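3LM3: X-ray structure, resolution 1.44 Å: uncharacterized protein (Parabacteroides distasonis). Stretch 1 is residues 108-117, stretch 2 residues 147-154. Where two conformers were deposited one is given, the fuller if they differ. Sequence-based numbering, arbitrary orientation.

Stretch 1, residues 108-117: YFPGYFPAMY
Stretch 2 (147-154) IMGGFLSA

Two irregular segments can be joined firmly when a few backbone hydrogen bonds fix the register and one large apolar side chain fills the space between them. Residues 108-117 and 147-154 illustrate the principle, burying 587 Å² in all. The chains run in the same direction: CA atoms pair Tyr108 with Ile147 (5.6 Å), Phe109 with Met148 (4.7 Å), Tyr112 with Gly150 (4.8 Å), Phe113 with Phe151 (5.0 Å) and Ala115 with Leu152 (5.1 Å).

Phe151 covers the most surface, and its backbone is held at both polar ends. Its N donates to Tyr112 O (2.9 Å, nearly straight at 172°), and its O accepts from Ala115 N (2.9 Å, 150°). With phi/psi of -69/91, CB points toward the first stretch, and chi1 m with chi2 74° sets the ring. Over one face lies the selenomethionine methyl, Met116 CE, 3.4 Å from the ring centroid and 16° off the normal, a CH-pi contact reached by an extended m, t, t side chain. Phe113, chi1 m, adds its ring obliquely, with centroids 5.8 Å apart, planes at 47° and CD1 3.7 Å from Phe151 CD1. Ala115 points its small CB toward the second stretch, 4.3 Å from Phe151 CB.

Selenomethionine Met148 (phi/psi -94/76) is the second anchor. Its N donates to Tyr108 O (2.9 Å, 149°), while its O lies 3.4 Å from Phe109 CA in a CA-H...O contact. CB points toward the first stretch and sits over the Phe109 ring, 3.9 Å from the centroid; an m, m, m side chain then leads its end away. Phe109 is t, with chi2 -43°. Beside this pair, Tyr108, also t, places CB 4.0 Å from Ile147 CD1.

Between the anchors, both chains turn. Gly111 (69/27) and Tyr112 (74/-40) have positive phi, as does Gly150 (71/-118), where an ideal CB would fall 2.3 Å from Tyr112 O, a clash. The missing side chain lets Gly150 CA approach Tyr112 O to 3.6 Å. One water bridges the turns, accepting from Tyr112 N (2.9 Å) and donating to Met148 O (2.9 Å) and, weakly, to Gly149 O (2.8 Å), so the water links polar groups of the two stretches that do not meet directly. Pro114 (-63/-41, C-gamma endo) packs CG 4.0 Å from Leu152 CD2; Leu152 is m, t, its CB pointing away but its end coming nearer.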

# COMPACT_ATOMS: atom_id res chain seq x y z
N TYR A 108 -12.82 -7.63 -3.04
CA TYR A 108 -13.13 -6.58 -4.02
C TYR A 108 -11.96 -5.62 -4.16
O TYR A 108 -11.37 -5.17 -3.17
CB TYR A 108 -14.38 -5.83 -3.54
CG TYR A 108 -15.00 -4.84 -4.50
CD1 TYR A 108 -15.10 -5.13 -5.83
CD2 TYR A 108 -15.49 -3.61 -4.06
CE1 TYR A 108 -15.68 -4.21 -6.74
CE2 TYR A 108 -16.08 -2.71 -4.96
CZ TYR A 108 -16.14 -3.02 -6.31
OH TYR A 108 -16.67 -2.20 -7.30
N PHE A 109 -11.66 -5.27 -5.42
CA PHE A 109 -10.58 -4.35 -5.81
C PHE A 109 -11.15 -3.38 -6.83
O PHE A 109 -11.02 -3.61 -8.04
CB PHE A 109 -9.39 -5.13 -6.39
CG PHE A 109 -8.08 -4.38 -6.39
CD1 PHE A 109 -8.00 -3.07 -6.76
CD2 PHE A 109 -6.92 -5.03 -6.04
CE1 PHE A 109 -6.77 -2.39 -6.75
CE2 PHE A 109 -5.70 -4.38 -6.02
CZ PHE A 109 -5.63 -3.03 -6.37
N PRO A 110 -11.79 -2.28 -6.36
CA PRO A 110 -12.52 -1.37 -7.26
C PRO A 110 -11.65 -0.39 -8.05
O PRO A 110 -11.86 0.81 -7.99
CB PRO A 110 -13.46 -0.63 -6.29
CG PRO A 110 -12.80 -0.70 -5.00
CD PRO A 110 -12.16 -2.05 -4.96
N GLY A 111 -10.68 -0.90 -8.80
CA GLY A 111 -10.04 -0.09 -9.86
C GLY A 111 -9.18 1.07 -9.41
O GLY A 111 -9.03 2.04 -10.15
N TYR A 112 -8.62 0.94 -8.23
CA TYR A 112 -7.64 1.83 -7.60
C TYR A 112 -8.16 3.16 -7.08
O TYR A 112 -7.72 3.62 -6.02
CB TYR A 112 -6.46 2.14 -8.54
CG TYR A 112 -5.70 0.99 -9.14
CD1 TYR A 112 -4.71 0.34 -8.45
CD2 TYR A 112 -5.96 0.58 -10.43
CE1 TYR A 112 -3.96 -0.70 -9.08
CE2 TYR A 112 -5.24 -0.42 -11.05
CZ TYR A 112 -4.24 -1.03 -10.37
OH TYR A 112 -3.50 -2.00 -11.04
N PHE A 113 -9.06 3.79 -7.84
CA PHE A 113 -9.43 5.19 -7.65
C PHE A 113 -10.90 5.46 -7.29
O PHE A 113 -11.44 6.51 -7.64
CB PHE A 113 -9.08 5.97 -8.93
CG PHE A 113 -7.67 5.77 -9.41
CD1 PHE A 113 -6.59 6.14 -8.62
CD2 PHE A 113 -7.43 5.17 -10.64
CE1 PHE A 113 -5.28 5.91 -9.06
CE2 PHE A 113 -6.14 4.96 -11.09
CZ PHE A 113 -5.08 5.33 -10.30
N PRO A 114 -11.58 4.55 -6.56
CA PRO A 114 -13.04 4.75 -6.49
C PRO A 114 -13.49 6.06 -5.82
O PRO A 114 -14.43 6.71 -6.33
CB PRO A 114 -13.52 3.52 -5.72
CG PRO A 114 -12.39 3.06 -4.97
CD PRO A 114 -11.17 3.35 -5.82
N ALA A 115 -12.85 6.45 -4.74
CA ALA A 115 -13.33 7.64 -4.00
C ALA A 115 -13.10 8.92 -4.79
O ALA A 115 -13.69 9.93 -4.50
CB ALA A 115 -12.70 7.76 -2.68
N MSE A 116 -12.23 8.88 -5.78
CA MSE A 116 -11.99 10.06 -6.64
C MSE A 116 -13.12 10.36 -7.56
O MSE A 116 -13.32 11.52 -7.96
CB MSE A 116 -10.83 9.83 -7.60
CG MSE A 116 -9.50 9.82 -7.04
SE MSE A 116 -8.27 9.84 -8.59
CE MSE A 116 -6.71 9.67 -7.50
N TYR A 117 -13.87 9.32 -7.93
CA TYR A 117 -14.86 9.41 -8.97
C TYR A 117 -16.29 9.11 -8.60
O TYR A 117 -17.20 9.40 -9.37
CB TYR A 117 -14.47 8.50 -10.16
CG TYR A 117 -13.28 9.00 -10.92
CD1 TYR A 117 -11.99 8.72 -10.53
CD2 TYR A 117 -13.46 9.80 -12.05
CE1 TYR A 117 -10.89 9.21 -11.23
CE2 TYR A 117 -12.37 10.28 -12.76
CZ TYR A 117 -11.10 9.98 -12.34
OH TYR A 117 -10.03 10.46 -13.06
N ILE A 147 -10.82 -5.19 2.20
CA ILE A 147 -11.16 -4.71 0.87
C ILE A 147 -9.91 -4.04 0.31
O ILE A 147 -9.22 -3.31 1.02
CB ILE A 147 -12.31 -3.68 0.92
CG1 ILE A 147 -13.58 -4.35 1.42
CG2 ILE A 147 -12.56 -2.97 -0.44
CD1 ILE A 147 -14.32 -5.27 0.41
N MSE A 148 -9.63 -4.25 -0.98
CA MSE A 148 -8.48 -3.65 -1.67
C MSE A 148 -8.92 -2.37 -2.34
O MSE A 148 -9.15 -2.33 -3.55
CB MSE A 148 -7.87 -4.62 -2.69
CG MSE A 148 -7.38 -5.94 -2.09
SE MSE A 148 -6.02 -5.77 -0.67
CE MSE A 148 -4.61 -4.94 -1.70
N GLY A 149 -9.10 -1.33 -1.54
CA GLY A 149 -9.77 -0.12 -2.01
C GLY A 149 -8.93 0.89 -2.75
O GLY A 149 -9.43 1.55 -3.67
N GLY A 150 -7.69 1.12 -2.30
CA GLY A 150 -6.89 2.25 -2.83
C GLY A 150 -7.48 3.57 -2.31
O GLY A 150 -7.46 3.80 -1.11
N PHE A 151 -7.93 4.42 -3.21
CA PHE A 151 -8.60 5.63 -2.77
C PHE A 151 -9.95 5.23 -2.15
O PHE A 151 -10.92 5.23 -2.93
CB PHE A 151 -8.73 6.64 -3.95
CG PHE A 151 -7.42 7.33 -4.30
CD1 PHE A 151 -6.43 6.65 -4.97
CD2 PHE A 151 -7.15 8.60 -3.85
CE1 PHE A 151 -5.20 7.27 -5.28
CE2 PHE A 151 -5.94 9.23 -4.16
CZ PHE A 151 -4.98 8.56 -4.86
N LEU A 152 -10.02 4.98 -0.85
CA LEU A 152 -11.31 5.01 -0.13
C LEU A 152 -11.36 6.31 0.68
O LEU A 152 -10.33 6.95 0.93
CB LEU A 152 -11.49 3.80 0.78
CG LEU A 152 -11.49 2.42 0.09
CD1 LEU A 152 -11.71 1.27 1.09
CD2 LEU A 152 -12.53 2.33 -1.05
N SER A 153 -12.56 6.74 1.03
CA SER A 153 -12.75 7.82 1.99
C SER A 153 -12.91 7.27 3.41
O SER A 153 -13.21 6.08 3.65
CB SER A 153 -14.00 8.63 1.64
OG SER A 153 -15.17 7.82 1.74
N ALA A 154 -12.79 8.16 4.38
CA ALA A 154 -13.05 7.80 5.76
C ALA A 154 -14.44 7.18 5.92
O ALA A 154 -14.63 6.20 6.66
CB ALA A 154 -12.88 9.02 6.68
O HOH W 1 -9.31 -0.33 -5.69